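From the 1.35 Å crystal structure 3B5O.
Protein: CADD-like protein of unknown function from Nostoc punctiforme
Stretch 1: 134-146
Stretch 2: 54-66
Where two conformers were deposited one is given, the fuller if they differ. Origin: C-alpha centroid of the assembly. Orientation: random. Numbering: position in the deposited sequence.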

# COMPACT_ATOMS: atom_id res chain seq x y z
N GLN A 134 11.32 -7.34 -15.39
CA GLN A 134 11.10 -6.57 -16.63
C GLN A 134 9.91 -5.61 -16.49
O GLN A 134 9.06 -5.76 -15.62
CB GLN A 134 10.93 -7.48 -17.87
CG GLN A 134 9.49 -7.99 -18.17
CD GLN A 134 9.32 -8.80 -19.49
OE1 GLN A 134 10.04 -9.77 -19.74
NE2 GLN A 134 8.33 -8.41 -20.31
N VAL A 135 9.85 -4.62 -17.36
CA VAL A 135 8.92 -3.50 -17.23
C VAL A 135 7.46 -3.92 -17.07
O VAL A 135 6.75 -3.34 -16.25
CB VAL A 135 9.09 -2.48 -18.38
CG1 VAL A 135 8.80 -3.12 -19.75
CG2 VAL A 135 8.25 -1.23 -18.15
N ASP A 136 7.01 -4.90 -17.84
CA ASP A 136 5.60 -5.28 -17.77
C ASP A 136 5.21 -5.83 -16.39
O ASP A 136 4.18 -5.46 -15.85
CB ASP A 136 5.26 -6.27 -18.89
CG ASP A 136 5.68 -5.75 -20.26
OD1 ASP A 136 6.87 -5.92 -20.61
OD2 ASP A 136 4.82 -5.15 -20.96
N TYR A 137 6.06 -6.67 -15.85
CA TYR A 137 5.86 -7.26 -14.54
C TYR A 137 5.92 -6.19 -13.48
O TYR A 137 5.09 -6.16 -12.57
CB TYR A 137 6.94 -8.29 -14.31
CG TYR A 137 6.80 -9.16 -13.09
CD1 TYR A 137 7.22 -8.72 -11.84
CD2 TYR A 137 6.31 -10.46 -13.18
CE1 TYR A 137 7.15 -9.53 -10.74
CE2 TYR A 137 6.24 -11.28 -12.08
CZ TYR A 137 6.66 -10.82 -10.85
OH TYR A 137 6.62 -11.64 -9.75
N VAL A 138 6.92 -5.32 -13.59
CA VAL A 138 7.08 -4.24 -12.59
C VAL A 138 5.87 -3.32 -12.59
O VAL A 138 5.40 -2.90 -11.53
CB VAL A 138 8.38 -3.45 -12.81
CG1 VAL A 138 8.45 -2.23 -11.88
CG2 VAL A 138 9.57 -4.38 -12.60
N LEU A 139 5.35 -2.98 -13.77
CA LEU A 139 4.18 -2.12 -13.82
C LEU A 139 2.93 -2.82 -13.32
O LEU A 139 2.03 -2.17 -12.82
CB LEU A 139 3.99 -1.52 -15.23
CG LEU A 139 4.57 -0.11 -15.37
CD1 LEU A 139 3.82 0.89 -14.51
CD2 LEU A 139 6.05 -0.07 -15.04
N GLY A 140 2.86 -4.15 -13.45
CA GLY A 140 1.78 -4.89 -12.82
C GLY A 140 1.81 -4.75 -11.30
O GLY A 140 0.78 -4.55 -10.66
N ALA A 141 2.99 -4.93 -10.73
CA ALA A 141 3.14 -4.75 -9.28
C ALA A 141 2.81 -3.31 -8.87
O ALA A 141 2.22 -3.06 -7.81
CB ALA A 141 4.55 -5.12 -8.85
N THR A 142 3.20 -2.35 -9.71
CA THR A 142 2.92 -0.96 -9.44
C THR A 142 1.42 -0.69 -9.52
O THR A 142 0.85 0.03 -8.71
CB THR A 142 3.71 -0.06 -10.42
OG1 THR A 142 5.10 -0.37 -10.34
CG2 THR A 142 3.51 1.44 -10.12
N TYR A 143 0.75 -1.30 -10.50
CA TYR A 143 -0.69 -1.16 -10.60
C TYR A 143 -1.39 -1.79 -9.38
O TYR A 143 -2.41 -1.31 -8.94
CB TYR A 143 -1.20 -1.75 -11.93
CG TYR A 143 -2.67 -1.50 -12.14
CD1 TYR A 143 -3.15 -0.21 -12.26
CD2 TYR A 143 -3.59 -2.53 -12.14
CE1 TYR A 143 -4.50 0.05 -12.39
CE2 TYR A 143 -4.94 -2.27 -12.26
CZ TYR A 143 -5.39 -0.99 -12.38
OH TYR A 143 -6.74 -0.76 -12.52
N ALA A 144 -0.81 -2.85 -8.82
CA ALA A 144 -1.34 -3.43 -7.59
C ALA A 144 -1.33 -2.43 -6.42
O ALA A 144 -2.24 -2.46 -5.60
CB ALA A 144 -0.62 -4.69 -7.22
N ILE A 145 -0.33 -1.57 -6.35
CA ILE A 145 -0.31 -0.52 -5.34
C ILE A 145 -1.51 0.39 -5.54
O ILE A 145 -2.20 0.73 -4.57
CB ILE A 145 0.97 0.35 -5.42
CG1 ILE A 145 2.24 -0.48 -5.22
CG2 ILE A 145 0.92 1.49 -4.39
CD1 ILE A 145 3.53 0.33 -5.58
N GLU A 146 -1.78 0.78 -6.78
CA GLU A 146 -2.94 1.62 -7.08
C GLU A 146 -4.26 0.92 -6.74
O GLU A 146 -5.16 1.52 -6.15
CB GLU A 146 -2.93 2.09 -8.55
CG GLU A 146 -4.22 2.79 -8.97
CD GLU A 146 -4.20 3.32 -10.38
OE1 GLU A 146 -3.11 3.62 -10.89
OE2 GLU A 146 -5.30 3.47 -10.97
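Stretch 2, residues 54-66: ELVGFTELARRKA

Residues 54-66 form an uninterrupted stretch of helix that runs roughly antiparallel to helix 135-146, with a signed crossing angle of -147° and a closest axial approach of 9.4 Å. The helices draw together toward the start of stretch 1: the CA atoms of V135 and K65 lie 5.4 Å apart, those of V138 and A62 6.2 Å, and those of I145 and L55 8.3 Å.

A62 is the small knob at the centre of the contact. The methyl of A62 enters a hollow lined by V138, L139 and T142, with A62 CB 3.8 Å from V138 CG1, 4.5 Å from L139 CD2 and 3.3 Å from T142 OG1. T142 OG1, though it touches this methyl, spends its proton within its own helix, donating to V138 O at 2.8 Å. T59 behaves alike, its OG1 donating to L55 O at 2.8 Å.

Where the helices are closest, V135 packs against backbone, its CG2 3.8 Å from K65 O and 4.0 Å from A66 CA. The aliphatic part of K65 borders V138, with CG 4.3 Å from V138 CG2. At the wider end larger side chains bridge the gap: I145 CD1 meets L55 CD2 at 3.5 Å and lies 4.4 Å from T59 OG1. No hydrogen bond crosses the interface, which buries 438 Å² in total.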

# COMPACT_ATOMS: atom_id res chain seq x y z
N GLU A 54 8.19 3.64 2.02
CA GLU A 54 9.00 2.89 1.09
C GLU A 54 8.42 2.79 -0.31
O GLU A 54 9.17 2.67 -1.28
CB GLU A 54 9.27 1.51 1.67
CG GLU A 54 10.09 1.56 2.95
CD GLU A 54 11.45 2.14 2.73
OE1 GLU A 54 12.20 1.66 1.85
OE2 GLU A 54 11.76 3.13 3.40
N LEU A 55 7.10 2.86 -0.42
CA LEU A 55 6.47 2.75 -1.73
C LEU A 55 6.87 3.89 -2.67
O LEU A 55 6.85 3.72 -3.87
CB LEU A 55 4.96 2.61 -1.63
CG LEU A 55 4.41 1.25 -1.20
CD1 LEU A 55 2.92 1.39 -0.93
CD2 LEU A 55 4.71 0.16 -2.28
N VAL A 56 7.28 5.05 -2.14
CA VAL A 56 7.73 6.14 -3.01
C VAL A 56 9.00 5.68 -3.76
O VAL A 56 9.10 5.84 -4.98
CB VAL A 56 7.96 7.42 -2.25
CG1 VAL A 56 8.36 8.51 -3.21
CG2 VAL A 56 6.67 7.83 -1.49
N GLY A 57 9.94 5.09 -3.03
CA GLY A 57 11.14 4.56 -3.66
C GLY A 57 10.86 3.44 -4.64
O GLY A 57 11.51 3.36 -5.69
N PHE A 58 9.91 2.56 -4.32
CA PHE A 58 9.57 1.52 -5.29
C PHE A 58 8.96 2.12 -6.55
O PHE A 58 9.21 1.67 -7.65
CB PHE A 58 8.66 0.46 -4.68
CG PHE A 58 9.34 -0.39 -3.64
CD1 PHE A 58 10.43 -1.16 -3.96
CD2 PHE A 58 8.84 -0.46 -2.35
CE1 PHE A 58 11.06 -1.93 -3.00
CE2 PHE A 58 9.46 -1.24 -1.40
CZ PHE A 58 10.54 -1.96 -1.73
N THR A 59 8.13 3.15 -6.38
CA THR A 59 7.52 3.82 -7.54
C THR A 59 8.62 4.46 -8.42
O THR A 59 8.53 4.44 -9.65
CB THR A 59 6.49 4.87 -7.09
OG1 THR A 59 5.48 4.21 -6.31
CG2 THR A 59 5.82 5.51 -8.30
N GLU A 60 9.67 4.99 -7.79
CA GLU A 60 10.84 5.47 -8.51
C GLU A 60 11.51 4.39 -9.32
O GLU A 60 11.93 4.62 -10.46
CB GLU A 60 11.82 6.15 -7.56
CG GLU A 60 13.13 6.59 -8.17
CD GLU A 60 13.04 7.60 -9.27
OE1 GLU A 60 12.01 8.27 -9.41
OE2 GLU A 60 14.07 7.75 -9.96
N LEU A 61 11.65 3.20 -8.76
CA LEU A 61 12.22 2.09 -9.53
C LEU A 61 11.35 1.76 -10.73
O LEU A 61 11.86 1.49 -11.83
CB LEU A 61 12.41 0.87 -8.66
CG LEU A 61 13.42 0.98 -7.52
CD1 LEU A 61 13.50 -0.34 -6.75
CD2 LEU A 61 14.79 1.42 -8.04
N ALA A 62 10.03 1.79 -10.55
CA ALA A 62 9.12 1.54 -11.67
C ALA A 62 9.24 2.64 -12.74
O ALA A 62 9.19 2.34 -13.94
CB ALA A 62 7.67 1.45 -11.17
N ARG A 63 9.40 3.88 -12.30
CA ARG A 63 9.59 4.99 -13.23
C ARG A 63 10.81 4.75 -14.11
O ARG A 63 10.79 4.96 -15.33
CB ARG A 63 9.71 6.30 -12.46
CG ARG A 63 9.75 7.53 -13.38
CD ARG A 63 10.07 8.80 -12.61
NE ARG A 63 11.46 8.83 -12.17
CZ ARG A 63 12.49 9.17 -12.93
NH1 ARG A 63 12.32 9.52 -14.20
NH2 ARG A 63 13.71 9.14 -12.43
N ARG A 64 11.89 4.30 -13.49
CA ARG A 64 13.12 4.03 -14.22
C ARG A 64 12.98 2.86 -15.18
O ARG A 64 13.52 2.88 -16.29
CB ARG A 64 14.27 3.80 -13.24
CG ARG A 64 14.63 5.06 -12.49
CD ARG A 64 15.55 4.86 -11.29
NE ARG A 64 15.96 6.20 -10.89
CZ ARG A 64 17.03 6.85 -11.37
NH1 ARG A 64 17.95 6.25 -12.14
NH2 ARG A 64 17.19 8.07 -10.99
N LYS A 65 12.24 1.84 -14.76
CA LYS A 65 11.95 0.71 -15.65
C LYS A 65 11.15 1.19 -16.87
O LYS A 65 11.41 0.79 -18.01
CB LYS A 65 11.19 -0.39 -14.92
CG LYS A 65 12.03 -1.18 -13.97
CD LYS A 65 12.88 -2.26 -14.65
CE LYS A 65 13.82 -2.90 -13.66
NZ LYS A 65 14.55 -4.06 -14.27
N ALA A 66 10.16 2.03 -16.63
CA ALA A 66 9.32 2.55 -17.72
C ALA A 66 10.17 3.37 -18.69
O ALA A 66 10.10 3.18 -19.90
CB ALA A 66 8.18 3.36 -17.17